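Local coordinates for aminotransferase TlmJ (PDB 5UID), which probably catalyses pyridoxal 5'-phosphate-dependent amino-group transfer as a member of the DegT/DnrJ/EryC1 aminotransferase family, at residues Gly139-Ile144 against Arg170-Leu175; Cys161-Gln166 against Gly179-Asp184; Arg322-Thr327 against Val369-Gly374. All coordinates share one frame; numbering follows the deposited sequence.

Contact 1: residues Gly139-Ile144 against Arg170-Leu175; sequences GDLVAI and RACGTL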
loop_
_atom_site.group_PDB
_atom_site.type_symbol
_atom_site.label_atom_id
_atom_site.label_comp_id
_atom_site.label_asym_id
_atom_site.label_seq_id
_atom_site.Cartn_x
_atom_site.Cartn_y
_atom_site.Cartn_z
ATOM N N GLY A 139 -18.443 9.217 20.628
ATOM C CA GLY A 139 -19.845 9.324 20.265
ATOM C C GLY A 139 -20.701 8.269 20.950
ATOM O O GLY A 139 -20.456 7.873 22.090
ATOM N N ASP A 140 -21.720 7.811 20.229
ATOM C CA ASP A 140 -22.642 6.787 20.722
ATOM C C ASP A 140 -22.116 5.377 20.481
ATOM O O ASP A 140 -22.892 4.454 20.213
ATOM C CB ASP A 140 -24.009 6.974 20.070
ATOM C CG ASP A 140 -25.146 6.528 20.965
ATOM O OD1 ASP A 140 -24.919 6.389 22.185
ATOM O OD2 ASP A 140 -26.265 6.316 20.450
ATOM N N LEU A 141 -20.797 5.192 20.587
ATOM C CA LEU A 141 -20.173 3.933 20.190
ATOM C C LEU A 141 -20.705 2.753 20.996
ATOM O O LEU A 141 -20.919 1.667 20.444
ATOM C CB LEU A 141 -18.655 4.037 20.340
ATOM C CG LEU A 141 -17.858 2.756 20.077
ATOM C CD1 LEU A 141 -18.070 2.262 18.652
ATOM C CD2 LEU A 141 -16.382 2.980 20.358
ATOM N N VAL A 142 -20.922 2.939 22.300
ATOM C CA VAL A 142 -21.335 1.822 23.150
ATOM C C VAL A 142 -22.728 1.338 22.762
ATOM O O VAL A 142 -22.963 0.135 22.607
ATOM C CB VAL A 142 -21.267 2.219 24.636
ATOM C CG1 VAL A 142 -21.891 1.131 25.505
ATOM C CG2 VAL A 142 -19.829 2.470 25.049
ATOM N N ALA A 143 -23.673 2.267 22.601
ATOM C CA ALA A 143 -25.023 1.873 22.208
ATOM C C ALA A 143 -25.044 1.302 20.795
ATOM O O ALA A 143 -25.807 0.372 20.509
ATOM C CB ALA A 143 -25.975 3.063 22.324
ATOM N N ILE A 144 -24.215 1.846 19.900
ATOM C CA ILE A 144 -24.129 1.313 18.542
ATOM C C ILE A 144 -23.617 -0.121 18.570
ATOM O O ILE A 144 -24.171 -1.011 17.912
ATOM C CB ILE A 144 -23.241 2.218 17.667
ATOM C CG1 ILE A 144 -23.950 3.548 17.390
ATOM C CG2 ILE A 144 -22.869 1.517 16.364
ATOM C CD1 ILE A 144 -23.074 4.581 16.709
ATOM N N ARG A 170 -11.648 1.794 27.775
ATOM C CA ARG A 170 -11.550 0.866 26.657
ATOM C C ARG A 170 -11.276 1.637 25.374
ATOM O O ARG A 170 -11.975 2.607 25.065
ATOM C CB ARG A 170 -12.827 0.037 26.516
ATOM C CG ARG A 170 -13.030 -0.964 27.638
ATOM C CD ARG A 170 -14.202 -1.877 27.346
ATOM N NE ARG A 170 -14.065 -2.540 26.052
ATOM C CZ ARG A 170 -14.923 -3.437 25.579
ATOM N NH1 ARG A 170 -14.722 -3.988 24.392
ATOM N NH2 ARG A 170 -15.982 -3.788 26.296
ATOM N N ALA A 171 -10.265 1.198 24.631
ATOM C CA ALA A 171 -9.828 1.930 23.451
ATOM C C ALA A 171 -10.851 1.819 22.327
ATOM O O ALA A 171 -11.418 0.750 22.081
ATOM C CB ALA A 171 -8.472 1.407 22.978
ATOM N N CYS A 172 -11.092 2.939 21.649
ATOM C CA CYS A 172 -11.892 2.912 20.433
ATOM C C CYS A 172 -11.237 1.997 19.408
ATOM O O CYS A 172 -10.012 1.965 19.274
ATOM C CB CYS A 172 -12.051 4.323 19.863
ATOM S SG CYS A 172 -13.027 5.443 20.904
ATOM N N GLY A 173 -12.064 1.242 18.690
ATOM C CA GLY A 173 -11.577 0.207 17.803
ATOM C C GLY A 173 -11.536 -1.178 18.411
ATOM O O GLY A 173 -11.193 -2.136 17.708
ATOM N N THR A 174 -11.871 -1.314 19.694
ATOM C CA THR A 174 -11.906 -2.602 20.366
ATOM C C THR A 174 -13.289 -2.961 20.889
ATOM O O THR A 174 -13.434 -3.993 21.557
ATOM C CB THR A 174 -10.904 -2.626 21.530
ATOM O OG1 THR A 174 -11.300 -1.668 22.520
ATOM C CG2 THR A 174 -9.499 -2.293 21.038
ATOM N N LEU A 175 -14.305 -2.143 20.622
ATOM C CA LEU A 175 -15.652 -2.432 21.099
ATOM C C LEU A 175 -16.473 -3.218 20.088
ATOM O O LEU A 175 -17.371 -3.970 20.482
ATOM C CB LEU A 175 -16.384 -1.133 21.452
ATOM C CG LEU A 175 -16.134 -0.523 22.834
ATOM C CD1 LEU A 175 -14.717 0.014 22.970
ATOM C CD2 LEU A 175 -17.154 0.570 23.113
#
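Leu141 and Leu175 form the centre of a small apolar contact that joins the start of helix 141-151 to the turn between strands 170-171 and 178-182. Leu141 CD2 lies 3.7 Å from Leu175 CD2, and the two side chains cross at a slant. Leu141 CG is also close to the same methyl. The first torsion of Leu141 (chi1 175°) sets its CG opposite the backbone N and carries the branch to the turn. Val142, itself exposed, adds its CG2, 3.8 Å from Leu175 CD2. One methyl of Leu175 thus meets two consecutive helix residues. Leu141 CD2 also reaches Cys172 SG, at 4.2 Å. This contact is looser.

The polar bonds lie within the turn segment or run to neighbouring residues. Residues Ala171 to Thr174 make a type II beta turn, with Gly173 at positive phi. Thr174 N bonds to Ala171 O at 3.2 Å. Glu157 accepts from Gly173 N and, weakly, from Leu175 N, so it grips the turn from strand 155-158. Arg170 NH1 makes a weak bond to Thr174 O, and Leu175 CG lies over one face of its guanidinium, offset toward the rim. Asp140 OD2 accepts from Ala115 N.

No hydrogen bond crosses between the segments. The helix start and the turn therefore meet through dispersion and partial hydrophobic burial, while hydrogen bonds within the turn and to Glu157 fix the shape of the partner.

Contact 2: residues Cys161-Gln166 against Gly179-Asp184; sequences CAVASQ and GVWSFD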
loop_
_atom_site.group_PDB
_atom_site.type_symbol
_atom_site.label_atom_id
_atom_site.label_comp_id
_atom_site.label_asym_id
_atom_site.label_seq_id
_atom_site.Cartn_x
_atom_site.Cartn_y
_atom_site.Cartn_z
ATOM N N CYS A 161 -9.686 8.460 13.300
ATOM C CA CYS A 161 -9.772 9.706 14.053
ATOM C C CYS A 161 -9.445 9.540 15.532
ATOM O O CYS A 161 -9.276 10.548 16.227
ATOM C CB CYS A 161 -11.176 10.311 13.942
ATOM S SG CYS A 161 -11.810 10.562 12.276
ATOM N N ALA A 162 -9.355 8.308 16.034
ATOM C CA ALA A 162 -9.377 8.053 17.472
ATOM C C ALA A 162 -8.280 7.059 17.858
ATOM O O ALA A 162 -8.536 6.014 18.453
ATOM C CB ALA A 162 -10.753 7.541 17.887
ATOM N N VAL A 163 -7.031 7.403 17.533
ATOM C CA VAL A 163 -5.923 6.502 17.830
ATOM C C VAL A 163 -5.656 6.401 19.329
ATOM O O VAL A 163 -5.056 5.419 19.782
ATOM C CB VAL A 163 -4.657 6.948 17.071
ATOM C CG1 VAL A 163 -4.025 8.167 17.739
ATOM C CG2 VAL A 163 -3.659 5.800 16.961
ATOM N N ALA A 164 -6.096 7.387 20.119
ATOM C CA ALA A 164 -5.898 7.369 21.564
ATOM C C ALA A 164 -7.194 7.577 22.342
ATOM O O ALA A 164 -7.145 7.767 23.562
ATOM C CB ALA A 164 -4.872 8.430 21.985
ATOM N N SER A 165 -8.344 7.541 21.676
ATOM C CA SER A 165 -9.614 7.791 22.338
ATOM C C SER A 165 -10.092 6.547 23.077
ATOM O O SER A 165 -9.830 5.413 22.667
ATOM C CB SER A 165 -10.665 8.231 21.322
ATOM O OG SER A 165 -10.169 9.291 20.521
ATOM N N GLN A 166 -10.802 6.772 24.182
ATOM C CA GLN A 166 -11.275 5.686 25.027
ATOM C C GLN A 166 -12.673 5.994 25.546
ATOM O O GLN A 166 -13.085 7.154 25.642
ATOM C CB GLN A 166 -10.334 5.433 26.215
ATOM C CG GLN A 166 -8.959 4.908 25.836
ATOM C CD GLN A 166 -8.068 4.688 27.042
ATOM O OE1 GLN A 166 -8.409 5.080 28.157
ATOM N NE2 GLN A 166 -6.921 4.056 26.825
ATOM N N GLY A 179 -11.481 -3.386 14.167
ATOM C CA GLY A 179 -11.021 -2.006 14.233
ATOM C C GLY A 179 -9.927 -1.767 13.209
ATOM O O GLY A 179 -9.099 -2.645 12.961
ATOM N N VAL A 180 -9.942 -0.580 12.604
ATOM C CA VAL A 180 -8.949 -0.184 11.612
ATOM C C VAL A 180 -8.407 1.190 11.985
ATOM O O VAL A 180 -9.169 2.083 12.372
ATOM C CB VAL A 180 -9.532 -0.164 10.182
ATOM C CG1 VAL A 180 -8.416 -0.262 9.156
ATOM C CG2 VAL A 180 -10.552 -1.284 9.986
ATOM N N TRP A 181 -7.093 1.357 11.865
ATOM C CA TRP A 181 -6.425 2.615 12.158
ATOM C C TRP A 181 -5.630 3.080 10.947
ATOM O O TRP A 181 -5.238 2.282 10.091
ATOM C CB TRP A 181 -5.482 2.486 13.363
ATOM C CG TRP A 181 -6.183 2.331 14.672
ATOM C CD1 TRP A 181 -6.387 3.296 15.612
ATOM C CD2 TRP A 181 -6.776 1.135 15.190
ATOM N NE1 TRP A 181 -7.070 2.777 16.684
ATOM C CE2 TRP A 181 -7.321 1.451 16.450
ATOM C CE3 TRP A 181 -6.899 -0.171 14.708
ATOM C CZ2 TRP A 181 -7.981 0.509 17.234
ATOM C CZ3 TRP A 181 -7.552 -1.102 15.488
ATOM C CH2 TRP A 181 -8.086 -0.759 16.736
ATOM N N SER A 182 -5.385 4.388 10.889
ATOM C CA SER A 182 -4.578 4.996 9.842
ATOM C C SER A 182 -3.362 5.676 10.448
ATOM O O SER A 182 -3.462 6.354 11.474
ATOM C CB SER A 182 -5.365 6.026 9.034
ATOM O OG SER A 182 -4.493 6.725 8.155
ATOM N N PHE A 183 -2.214 5.500 9.796
ATOM C CA PHE A 183 -0.987 6.187 10.169
ATOM C C PHE A 183 -0.470 7.037 9.012
ATOM O O PHE A 183 0.739 7.241 8.872
ATOM C CB PHE A 183 0.075 5.186 10.627
ATOM C CG PHE A 183 -0.406 4.227 11.690
ATOM C CD1 PHE A 183 -1.124 4.682 12.786
ATOM C CD2 PHE A 183 -0.146 2.869 11.583
ATOM C CE1 PHE A 183 -1.569 3.799 13.764
ATOM C CE2 PHE A 183 -0.586 1.981 12.557
ATOM C CZ PHE A 183 -1.299 2.448 13.649
ATOM N N ASP A 184 -1.376 7.540 8.172
ATOM C CA ASP A 184 -0.952 8.306 7.009
ATOM C C ASP A 184 -0.498 9.701 7.438
ATOM O O ASP A 184 -0.557 10.073 8.613
ATOM C CB ASP A 184 -2.055 8.332 5.943
ATOM C CG ASP A 184 -3.226 9.270 6.270
ATOM O OD1 ASP A 184 -3.144 10.130 7.170
ATOM O OD2 ASP A 184 -4.264 9.149 5.582
HETATM O O HOH W 1 -8.145 3.632 19.343
#
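Val163 meets Trp181 at the CD1 corner of the indole. Its CA is at the ring edge, 3.9 Å from Trp181 CD1 and close to the ring plane. The methyl CG2 is equally near, at 3.9 Å from Trp181 CD1, but comes obliquely from above the plane. Chi1 of Val163 is 76°, which wedges CG1 between the backbone N and the carbonyl carbon and turns CG2 to the rings. The two side chains slant across each other. Phe183 comes to the same methyl edge-on: its CE1 is 4.3 Å from Val163 CG2, and here the methyl sits near the ring plane. A single valine methyl therefore touches two aromatic rings. Phe44, from helix 35-48, packs edge-to-face with both of those rings.

A water joins the indole nitrogen to a backbone carbonyl. Trp181 NE1 donates to the water at 3.0 Å, with the water oxygen in the ring plane. The water is also hydrogen-bonded to Ala162 O, 2.6 Å away. NE1 itself stands 4.0 Å from Ala162 O, so the water bridges a direct gap that is too wide for a bond.

Strand 178-182 is part of the mixed central sheet, next to strand 155-158. Just past Trp181, Ser182 OG accepts from Asp184 N, an ST turn. The same oxygen is bonded to OP2 of the modified Lys187, which carries the cofactor. Val163 also packs on Leu262 of helix 249-280.

All four touching residues are buried. The valine packs against the CD1 corner of the indole and the rim of Phe183, and one bridging water satisfies the indole N-H. The Trp181 ring is thus anchored on the strand that leads to the cofactor's phosphate.

Contact 3: residues Arg322-Thr327 against Val369-Gly374; sequences RGVYTT and VETVIG. With SO4 (sulfate ion), chain E.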
loop_
_atom_site.group_PDB
_atom_site.type_symbol
_atom_site.label_atom_id
_atom_site.label_comp_id
_atom_site.label_asym_id
_atom_site.label_seq_id
_atom_site.Cartn_x
_atom_site.Cartn_y
_atom_site.Cartn_z
ATOM N N ARG A 322 -5.915 35.073 5.010
ATOM C CA ARG A 322 -5.158 35.525 6.170
ATOM C C ARG A 322 -4.085 34.533 6.598
ATOM O O ARG A 322 -3.443 34.743 7.633
ATOM C CB ARG A 322 -6.104 35.798 7.342
ATOM C CG ARG A 322 -7.221 36.790 7.037
ATOM C CD ARG A 322 -6.726 38.224 7.039
ATOM N NE ARG A 322 -7.833 39.173 7.107
ATOM C CZ ARG A 322 -8.443 39.691 6.044
ATOM N NH1 ARG A 322 -8.053 39.353 4.823
ATOM N NH2 ARG A 322 -9.442 40.547 6.205
ATOM N N GLY A 323 -3.874 33.468 5.833
ATOM C CA GLY A 323 -2.875 32.479 6.177
ATOM C C GLY A 323 -3.330 31.408 7.141
ATOM O O GLY A 323 -2.488 30.818 7.825
ATOM N N VAL A 324 -4.629 31.129 7.217
ATOM C CA VAL A 324 -5.167 30.108 8.112
ATOM C C VAL A 324 -5.947 29.122 7.254
ATOM O O VAL A 324 -7.060 29.419 6.807
ATOM C CB VAL A 324 -6.044 30.709 9.218
ATOM C CG1 VAL A 324 -6.715 29.605 10.025
ATOM C CG2 VAL A 324 -5.213 31.608 10.123
ATOM N N TYR A 325 -5.385 27.941 7.029
ATOM C CA TYR A 325 -6.073 26.936 6.236
ATOM C C TYR A 325 -7.191 26.296 7.049
ATOM O O TYR A 325 -7.040 26.031 8.246
ATOM C CB TYR A 325 -5.092 25.871 5.751
ATOM C CG TYR A 325 -5.639 25.020 4.632
ATOM C CD1 TYR A 325 -5.693 25.503 3.332
ATOM C CD2 TYR A 325 -6.111 23.740 4.876
ATOM C CE1 TYR A 325 -6.194 24.728 2.302
ATOM C CE2 TYR A 325 -6.615 22.958 3.858
ATOM C CZ TYR A 325 -6.656 23.453 2.573
ATOM O OH TYR A 325 -7.158 22.671 1.560
ATOM N N THR A 326 -8.329 26.076 6.395
ATOM C CA THR A 326 -9.467 25.379 6.984
ATOM C C THR A 326 -10.023 24.424 5.939
ATOM O O THR A 326 -9.740 24.553 4.746
ATOM C CB THR A 326 -10.589 26.319 7.459
ATOM O OG1 THR A 326 -11.031 27.141 6.373
ATOM C CG2 THR A 326 -10.132 27.186 8.622
ATOM N N THR A 327 -10.823 23.464 6.396
ATOM C CA THR A 327 -11.446 22.499 5.499
ATOM C C THR A 327 -12.641 21.882 6.211
ATOM O O THR A 327 -12.941 22.207 7.362
ATOM C CB THR A 327 -10.453 21.419 5.055
ATOM O OG1 THR A 327 -11.063 20.590 4.058
ATOM C CG2 THR A 327 -10.040 20.551 6.238
ATOM N N VAL A 369 -1.870 29.348 17.462
ATOM C CA VAL A 369 -3.174 29.192 18.102
ATOM C C VAL A 369 -3.840 30.547 18.297
ATOM O O VAL A 369 -5.043 30.704 18.056
ATOM C CB VAL A 369 -3.022 28.439 19.437
ATOM C CG1 VAL A 369 -4.356 28.364 20.165
ATOM C CG2 VAL A 369 -2.463 27.048 19.195
ATOM N N GLU A 370 -3.070 31.549 18.731
ATOM C CA GLU A 370 -3.629 32.885 18.901
ATOM C C GLU A 370 -3.971 33.526 17.561
ATOM O O GLU A 370 -4.918 34.316 17.479
ATOM C CB GLU A 370 -2.659 33.767 19.690
ATOM C CG GLU A 370 -2.375 33.263 21.102
ATOM C CD GLU A 370 -3.622 33.202 21.967
ATOM O OE1 GLU A 370 -4.525 34.047 21.783
ATOM O OE2 GLU A 370 -3.703 32.305 22.833
ATOM N N THR A 371 -3.219 33.201 16.506
ATOM C CA THR A 371 -3.558 33.699 15.177
ATOM C C THR A 371 -4.891 33.132 14.699
ATOM O O THR A 371 -5.699 33.851 14.100
ATOM C CB THR A 371 -2.447 33.356 14.183
ATOM O OG1 THR A 371 -1.202 33.884 14.655
ATOM C CG2 THR A 371 -2.748 33.948 12.812
ATOM N N VAL A 372 -5.142 31.848 14.966
ATOM C CA VAL A 372 -6.404 31.234 14.560
ATOM C C VAL A 372 -7.568 31.852 15.326
ATOM O O VAL A 372 -8.581 32.243 14.737
ATOM C CB VAL A 372 -6.347 29.708 14.754
ATOM C CG1 VAL A 372 -7.727 29.094 14.560
ATOM C CG2 VAL A 372 -5.352 29.089 13.786
ATOM N N ILE A 373 -7.438 31.953 16.653
ATOM C CA ILE A 373 -8.508 32.525 17.467
ATOM C C ILE A 373 -8.791 33.961 17.047
ATOM O O ILE A 373 -9.953 34.371 16.928
ATOM C CB ILE A 373 -8.148 32.437 18.962
ATOM C CG1 ILE A 373 -8.015 30.978 19.397
ATOM C CG2 ILE A 373 -9.194 33.156 19.806
ATOM C CD1 ILE A 373 -7.543 30.812 20.826
ATOM N N GLY A 374 -7.737 34.746 16.809
ATOM C CA GLY A 374 -7.932 36.133 16.420
ATOM C C GLY A 374 -8.608 36.278 15.070
ATOM O O GLY A 374 -9.516 37.096 14.904
HETATM S S SO4 E . -8.787 19.743 1.391
HETATM O O1 SO4 E . -8.953 20.976 2.154
HETATM O O2 SO4 E . -10.012 18.951 1.467
HETATM O O3 SO4 E . -7.674 18.977 1.947
HETATM O O4 SO4 E . -8.507 20.072 -0.004
#
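Val324 and Val372 have nearly the same first torsion, and it turns one methyl of each to the other. Val324 has CG1 anti to its N (chi1 173°). Val372 has chi1 170°, which sets CG2 anti to the carbonyl carbon. Val324 CG1 and Val372 CG2 come within 4.0 Å, the two side chains slanting past each other. The second branch of Val324 faces one residue back along the helix. Its CG2 is 4.3 Å from Thr371 CG2, a marginal approach. The hydroxyl of Thr371 is bonded to Ser367 O, one turn earlier, and only its methyl serves the contact. Both valines also pack on Pro359.

Gly323 precedes Val324 at positive phi. It is the C-prime residue of a Schellman motif that ends helix 309-321, with Val324 N bonded to Leu319 O and Gly323 N to Tyr320 O. The loop then runs on from the helix with Val324 directed at helix 366-383.

Further along, Thr327 OG1 donates to O1 of a sulfate at 2.9 Å. Arg329 NH2 also bonds the sulfate. Tyr325 OH approaches the same oxygen, but that side chain was deposited in two conformers, so its bond is doubtful. The ion probably comes from the crystallisation liquor. Thr327 packs on Trp234 of the second subunit.

No hydrogen bond links the loop to helix 366-383. The chemistry is divided: aliphatic burial holds the loop against the helix, while the far end of the loop, at Thr327, binds a sulfate ion together with Arg329.

From the N terminus, the start of helix 141-151 opens contact 1. The chain then runs through strand 155-158 to the loop 161-166, which opens contact 2. Segment 170-175 closes contact 1, and segment 179-184 closes contact 2 on strand 178-182. The two closures cross. They also touch: Cys172 N is 3.0 Å from Ser165 O, a probable hydrogen bond. Contact 1 ties helix 141-151 to the turn after strand 170-171; contact 2 ties the loop 161-166 to the central sheet. Contact 3 follows in series, joining the loop after helix 309-321 to the C-terminal helix 366-383. Its centre is about 26 Å from that of contact 2 and about 32 Å from that of contact 1.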